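Long-range contact in afamin (Homo sapiens, PDB 6FAK), which carries hydrophobic molecules in body fluids, binds vitamin E and keeps lipidated Wnt proteins soluble and active: residues L157-V162 and T189-A194. Sequence-based numbering, arbitrary orientation.
Sequences LLTVAV and TQYLKA
The ring of Tyr-191 meets Val-160 at its edge: CG2 of Val-160 lies in the ring plane, 3.8 Å from Tyr-191 CD2. Thr-159 CG2 comes up obliquely, 4.2 Å from Tyr-191 CE2, and Phe-195 adds a ring contact with the two planes inclined by about 35°. The motif is an antiparallel helix pair of the all-helical albumin fold. Helix 154-171 packs on the long helix 177-209, which runs from the first albumin repeat into the second; the local axes are 174° apart in direction and approach to 10.2 Å. Val-160 and Leu-192 mark the backbone register, their CA atoms 6.6 Å apart. Val-160 CG2, anti to the carbonyl carbon, touches both Tyr-191 and Leu-192, reaching Leu-192 CB at 3.9 Å. No hydrogen bond joins the segments, so apolar contact carries the interface, burying 204 Å² in all. The hydroxyls bond outside the interface: Tyr-191 OH to Gln-291 OE1 and Thr-159 OG1 to Pro-155 O of the preceding turn, the former tying the pair to helix 288-295. About one turn earlier in helix 154-171, Leu-157 also packs on Ile-28 and Val-145; although its CB points away from helix 177-209, its CD1 returns to touch Leu-192 CD1 at 3.8 Å.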
loop_
_atom_site.group_PDB
_atom_site.type_symbol
_atom_site.label_atom_id
_atom_site.label_comp_id
_atom_site.label_asym_id
_atom_site.label_seq_id
_atom_site.Cartn_x
_atom_site.Cartn_y
_atom_site.Cartn_z
ATOM N N LEU A 157 -9.701 -0.207 8.578
ATOM C CA LEU A 157 -10.780 -1.118 8.247
ATOM C C LEU A 157 -12.076 -0.740 8.952
ATOM O O LEU A 157 -13.176 -0.811 8.337
ATOM C CB LEU A 157 -10.416 -2.568 8.599
ATOM C CG LEU A 157 -10.166 -3.625 7.547
ATOM C CD1 LEU A 157 -9.776 -3.101 6.156
ATOM C CD2 LEU A 157 -9.200 -4.689 8.035
ATOM N N LEU A 158 -11.969 -0.389 10.222
ATOM C CA LEU A 158 -13.151 0.102 10.988
ATOM C C LEU A 158 -13.736 1.416 10.410
ATOM O O LEU A 158 -14.951 1.597 10.350
ATOM C CB LEU A 158 -12.811 0.294 12.454
ATOM C CG LEU A 158 -12.487 -0.953 13.260
ATOM C CD1 LEU A 158 -11.855 -0.552 14.586
ATOM C CD2 LEU A 158 -13.695 -1.817 13.508
ATOM N N THR A 159 -12.884 2.340 10.003
ATOM C CA THR A 159 -13.326 3.520 9.299
ATOM C C THR A 159 -14.012 3.181 7.970
ATOM O O THR A 159 -15.067 3.782 7.601
ATOM C CB THR A 159 -12.146 4.490 9.070
ATOM O OG1 THR A 159 -11.655 4.919 10.343
ATOM C CG2 THR A 159 -12.575 5.714 8.254
ATOM N N VAL A 160 -13.403 2.265 7.233
ATOM C CA VAL A 160 -13.989 1.786 5.996
ATOM C C VAL A 160 -15.390 1.177 6.265
ATOM O O VAL A 160 -16.321 1.495 5.547
ATOM C CB VAL A 160 -12.980 0.856 5.232
ATOM C CG1 VAL A 160 -13.647 0.065 4.125
ATOM C CG2 VAL A 160 -11.887 1.718 4.628
ATOM N N ALA A 161 -15.550 0.360 7.311
ATOM C CA ALA A 161 -16.852 -0.251 7.646
ATOM C C ALA A 161 -17.880 0.805 7.970
ATOM O O ALA A 161 -19.027 0.683 7.517
ATOM C CB ALA A 161 -16.738 -1.220 8.823
ATOM N N VAL A 162 -17.463 1.832 8.700
ATOM C CA VAL A 162 -18.347 2.967 9.046
ATOM C C VAL A 162 -18.864 3.683 7.777
ATOM O O VAL A 162 -20.057 3.923 7.640
ATOM C CB VAL A 162 -17.653 3.976 10.002
ATOM C CG1 VAL A 162 -18.406 5.291 10.083
ATOM C CG2 VAL A 162 -17.553 3.382 11.400
ATOM N N THR A 189 -13.856 2.664 -1.486
ATOM C CA THR A 189 -12.882 1.713 -2.059
ATOM C C THR A 189 -11.519 2.329 -2.347
ATOM O O THR A 189 -10.466 1.695 -2.056
ATOM C CB THR A 189 -13.458 1.077 -3.324
ATOM O OG1 THR A 189 -14.650 0.398 -2.901
ATOM C CG2 THR A 189 -12.481 0.080 -3.976
ATOM N N GLN A 190 -11.519 3.546 -2.886
ATOM C CA GLN A 190 -10.273 4.248 -3.139
ATOM C C GLN A 190 -9.494 4.543 -1.851
ATOM O O GLN A 190 -8.262 4.491 -1.833
ATOM C CB GLN A 190 -10.510 5.516 -3.934
ATOM C CG GLN A 190 -10.965 5.176 -5.352
ATOM C CD GLN A 190 -11.379 6.389 -6.185
ATOM O OE1 GLN A 190 -11.782 7.446 -5.656
ATOM N NE2 GLN A 190 -11.272 6.236 -7.512
ATOM N N TYR A 191 -10.213 4.913 -0.801
ATOM C CA TYR A 191 -9.617 5.175 0.493
ATOM C C TYR A 191 -8.914 3.899 1.013
ATOM O O TYR A 191 -7.720 3.884 1.378
ATOM C CB TYR A 191 -10.700 5.603 1.447
ATOM C CG TYR A 191 -10.189 5.968 2.796
ATOM C CD1 TYR A 191 -9.665 7.227 3.022
ATOM C CD2 TYR A 191 -10.243 5.068 3.858
ATOM C CE1 TYR A 191 -9.205 7.592 4.270
ATOM C CE2 TYR A 191 -9.779 5.418 5.119
ATOM C CZ TYR A 191 -9.254 6.678 5.323
ATOM O OH TYR A 191 -8.781 7.069 6.569
ATOM N N LEU A 192 -9.676 2.813 0.983
ATOM C CA LEU A 192 -9.189 1.529 1.432
ATOM C C LEU A 192 -7.915 1.152 0.622
ATOM O O LEU A 192 -6.897 0.824 1.209
ATOM C CB LEU A 192 -10.302 0.461 1.325
ATOM C CG LEU A 192 -9.788 -0.973 1.487
ATOM C CD1 LEU A 192 -9.280 -1.174 2.894
ATOM C CD2 LEU A 192 -10.864 -1.987 1.153
ATOM N N LYS A 193 -7.978 1.234 -0.696
ATOM C CA LYS A 193 -6.850 0.837 -1.531
ATOM C C LYS A 193 -5.646 1.755 -1.379
ATOM O O LYS A 193 -4.516 1.242 -1.326
ATOM C CB LYS A 193 -7.240 0.676 -2.990
ATOM C CG LYS A 193 -8.145 -0.522 -3.278
ATOM C CD LYS A 193 -7.999 -1.736 -2.337
ATOM C CE LYS A 193 -9.044 -2.811 -2.658
ATOM N NZ LYS A 193 -8.841 -4.081 -1.907
ATOM N N ALA A 194 -5.866 3.058 -1.227
ATOM C CA ALA A 194 -4.762 3.981 -0.946
ATOM C C ALA A 194 -4.035 3.694 0.390
ATOM O O ALA A 194 -2.810 3.595 0.417
ATOM C CB ALA A 194 -5.226 5.430 -0.959
#